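Local coordinates for probable ss-1,3-N-acetylglucosaminyltransferase (Staphylococcus aureus subsp. aureus N315, PDB 6H21), which is probably a glycosyltransferase of the GT-A type, built on a family 2 domain followed by a TarS-type linker domain and assembled as a trimer, at residues M292-K297 against N333-V338. Sequence-based numbering, arbitrary orientation.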
ATOM      1  N   MET C 292       6.333   5.627 -18.673  1.00 40.86           N
ATOM      2  CA  MET C 292       5.727   6.927 -18.970  1.00 40.71           C
ATOM      3  C   MET C 292       6.333   7.991 -18.057  1.00 40.79           C
ATOM      4  O   MET C 292       6.570   7.718 -16.859  1.00 40.13           O
ATOM      5  CB  MET C 292       4.220   6.925 -18.724  1.00 40.17           C
ATOM      6  CG  MET C 292       3.387   6.600 -19.940  1.00 40.52           C
ATOM      7  SD  MET C 292       1.655   6.389 -19.490  1.00 40.88           S
ATOM      8  CE  MET C 292       1.330   7.989 -18.760  1.00 39.01           C
ATOM      9  N   LYS C 293       6.573   9.180 -18.627  1.00 41.10           N
ATOM     10  CA  LYS C 293       6.949  10.360 -17.868  1.00 41.55           C
ATOM     11  C   LYS C 293       5.927  10.589 -16.745  1.00 39.61           C
ATOM     12  O   LYS C 293       4.720  10.386 -16.924  1.00 38.38           O
ATOM     13  CB  LYS C 293       6.988  11.607 -18.762  1.00 42.98           C
ATOM     14  CG  LYS C 293       8.213  11.790 -19.647  1.00 45.30           C
ATOM     15  CD  LYS C 293       8.327  13.209 -20.193  1.00 46.56           C
ATOM     16  CE  LYS C 293       9.657  13.505 -20.853  1.00 48.89           C
ATOM     17  N   TYR C 294       6.408  11.062 -15.602  1.00 39.48           N
ATOM     18  CA  TYR C 294       5.567  11.339 -14.446  1.00 38.19           C
ATOM     19  C   TYR C 294       4.391  12.253 -14.827  1.00 37.81           C
ATOM     20  O   TYR C 294       3.245  11.996 -14.458  1.00 36.16           O
ATOM     21  CB  TYR C 294       6.382  12.029 -13.358  1.00 38.49           C
ATOM     22  CG  TYR C 294       5.579  12.561 -12.207  1.00 37.24           C
ATOM     23  CD1 TYR C 294       5.023  11.706 -11.263  1.00 36.04           C
ATOM     24  CD2 TYR C 294       5.374  13.921 -12.059  1.00 37.45           C
ATOM     25  CE1 TYR C 294       4.279  12.194 -10.200  1.00 35.01           C
ATOM     26  CE2 TYR C 294       4.634  14.424 -11.002  1.00 36.51           C
ATOM     27  CZ  TYR C 294       4.094  13.559 -10.070  1.00 35.24           C
ATOM     28  OH  TYR C 294       3.364  14.066  -9.041  1.00 34.47           O
ATOM     29  N   GLU C 295       4.718  13.359 -15.505  1.00 39.04           N
ATOM     30  CA  GLU C 295       3.734  14.364 -15.904  1.00 39.20           C
ATOM     31  C   GLU C 295       2.632  13.738 -16.770  1.00 38.26           C
ATOM     32  O   GLU C 295       1.451  14.106 -16.646  1.00 37.82           O
ATOM     33  CB  GLU C 295       4.410  15.505 -16.663  1.00 41.01           C
ATOM     34  CG  GLU C 295       4.129  16.835 -16.009  1.00 41.72           C
ATOM     35  N   ASP C 296       3.002  12.786 -17.628  1.00 38.20           N
ATOM     36  CA  ASP C 296       2.030  12.113 -18.485  1.00 37.71           C
ATOM     37  C   ASP C 296       1.159  11.148 -17.676  1.00 35.78           C
ATOM     38  O   ASP C 296      -0.025  10.991 -17.981  1.00 34.94           O
ATOM     39  CB  ASP C 296       2.714  11.395 -19.641  1.00 38.94           C
ATOM     40  CG  ASP C 296       3.372  12.366 -20.597  1.00 41.24           C
ATOM     41  OD1 ASP C 296       2.876  13.513 -20.702  1.00 42.56           O
ATOM     42  OD2 ASP C 296       4.385  11.986 -21.205  1.00 43.03           O
ATOM     43  N   LYS C 297       1.749  10.487 -16.668  1.00 34.91           N
ATOM     44  CA  LYS C 297       0.987   9.607 -15.775  1.00 33.45           C
ATOM     45  C   LYS C 297      -0.085  10.421 -15.041  1.00 32.46           C
ATOM     46  O   LYS C 297      -1.217   9.977 -14.896  1.00 31.41           O
ATOM     47  CB  LYS C 297       1.892   8.930 -14.743  1.00 33.28           C
ATOM     48  CG  LYS C 297       2.894   7.948 -15.313  1.00 34.08           C
ATOM     49  CD  LYS C 297       3.780   7.307 -14.255  1.00 34.22           C
ATOM     50  CE  LYS C 297       4.460   6.070 -14.796  1.00 34.83           C
ATOM     51  NZ  LYS C 297       5.494   5.563 -13.876  1.00 35.37           N
ATOM     52  N   ASN C 333      -7.705   9.570  -7.383  1.00 27.44           N
ATOM     53  CA  ASN C 333      -6.740  10.294  -8.245  1.00 27.87           C
ATOM     54  C   ASN C 333      -5.365  10.278  -7.554  1.00 27.90           C
ATOM     55  O   ASN C 333      -4.707  11.286  -7.448  1.00 28.00           O
ATOM     56  CB  ASN C 333      -7.252  11.709  -8.585  1.00 28.26           C
ATOM     57  CG  ASN C 333      -6.536  12.380  -9.742  1.00 29.10           C
ATOM     58  OD1 ASN C 333      -5.936  11.726 -10.602  1.00 29.19           O
ATOM     59  ND2 ASN C 333      -6.635  13.699  -9.800  1.00 29.65           N
ATOM     60  N   ASP C 334      -4.938   9.090  -7.099  1.00 27.78           N
ATOM     61  CA  ASP C 334      -3.765   8.914  -6.242  1.00 27.98           C
ATOM     62  C   ASP C 334      -2.768   7.982  -6.934  1.00 27.88           C
ATOM     63  O   ASP C 334      -2.918   6.766  -6.889  1.00 27.48           O
ATOM     64  CB  ASP C 334      -4.183   8.363  -4.878  1.00 28.20           C
ATOM     65  CG  ASP C 334      -3.109   8.402  -3.794  1.00 29.15           C
ATOM     66  OD1 ASP C 334      -1.959   7.959  -4.031  1.00 30.00           O
ATOM     67  OD2 ASP C 334      -3.474   8.764  -2.671  1.00 31.47           O
ATOM     68  N   LEU C 335      -1.770   8.572  -7.601  1.00 28.06           N
ATOM     69  CA  LEU C 335      -0.889   7.823  -8.446  1.00 28.41           C
ATOM     70  C   LEU C 335      -0.104   6.808  -7.602  1.00 28.24           C
ATOM     71  O   LEU C 335       0.086   5.691  -8.041  1.00 28.27           O
ATOM     72  CB  LEU C 335       0.037   8.772  -9.212  1.00 29.28           C
ATOM     73  CG  LEU C 335       1.080   8.074 -10.088  1.00 30.25           C
ATOM     74  CD1 LEU C 335       0.423   7.227 -11.169  1.00 30.08           C
ATOM     75  CD2 LEU C 335       2.049   9.075 -10.709  1.00 31.36           C
ATOM     76  N   LEU C 336       0.326   7.204  -6.395  1.00 28.00           N
ATOM     77  CA  LEU C 336       1.110   6.288  -5.493  1.00 28.14           C
ATOM     78  C   LEU C 336       0.286   5.034  -5.178  1.00 27.71           C
ATOM     79  O   LEU C 336       0.802   3.913  -5.165  1.00 28.19           O
ATOM     80  CB  LEU C 336       1.502   7.019  -4.203  1.00 28.00           C
ATOM     81  CG  LEU C 336       2.671   8.004  -4.299  1.00 28.74           C
ATOM     82  CD1 LEU C 336       2.929   8.690  -2.967  1.00 28.53           C
ATOM     83  CD2 LEU C 336       3.934   7.315  -4.749  1.00 29.80           C
ATOM     84  N   ALA C 337      -0.994   5.253  -4.901  1.00 26.97           N
ATOM     85  CA  ALA C 337      -1.930   4.181  -4.571  1.00 26.64           C
ATOM     86  C   ALA C 337      -2.167   3.281  -5.789  1.00 26.91           C
ATOM     87  O   ALA C 337      -2.255   2.085  -5.629  1.00 27.13           O
ATOM     88  CB  ALA C 337      -3.210   4.749  -4.034  1.00 25.95           C
ATOM     89  N   VAL C 338      -2.209   3.832  -7.010  1.00 27.03           N
ATOM     90  CA  VAL C 338      -2.367   2.966  -8.201  1.00 27.33           C
ATOM     91  C   VAL C 338      -1.108   2.105  -8.387  1.00 28.15           C
ATOM     92  O   VAL C 338      -1.197   0.890  -8.628  1.00 28.45           O
ATOM     93  CB  VAL C 338      -2.736   3.757  -9.471  1.00 27.32           C
ATOM     94  CG1 VAL C 338      -2.906   2.831 -10.667  1.00 27.62           C
ATOM     95  CG2 VAL C 338      -3.988   4.598  -9.260  1.00 26.71           C
TER
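L335 reaches from the first turn of helix 335-344 to the first turn of helix 294-308, where one of its methyls lodges between Y294 and K297. The contact joins two helix starts in the helical TarS linker region. CD2 makes the closest approaches: it lies 3.9 Å from CE1 of Y294, and meets the ring obliquely. The same methyl comes within 4.0 Å of CB of K297, one helical turn further on, so a single branched leucine end bridges both residues. With CG anti to the backbone N (chi1 177°), L335 carries its branched end toward helix 294-308, while its flanks rest on F287, A288, I298 and L301; a leucine suits so enclosed an apolar site.

Y294 leaves its helix at an angle, and with CG anti to the backbone N (chi1 171°) its ring comes nearer to L335 than the direction of CB alone suggests. A tyrosine serves two purposes here, giving L335 the apolar carbons CD1 and CE1 of the ring while its OH hydrogen-bonds to Q332 of the second subunit and its ring makes a cation-pi contact with R313 of that subunit. K297 likewise divides its labour: the aliphatic base packs on the leucine, and the extended chain carries NZ away to the carbonyl oxygens of A288 and S290.

N333 ends helix 324-332 in a Schellman motif, its backbone at positive phi, and D334 starts the next helix directly. As N-cap, D334 takes the N-H of A337 on OD1 at 3.0 Å, the donor standing 43° out of the carboxylate plane.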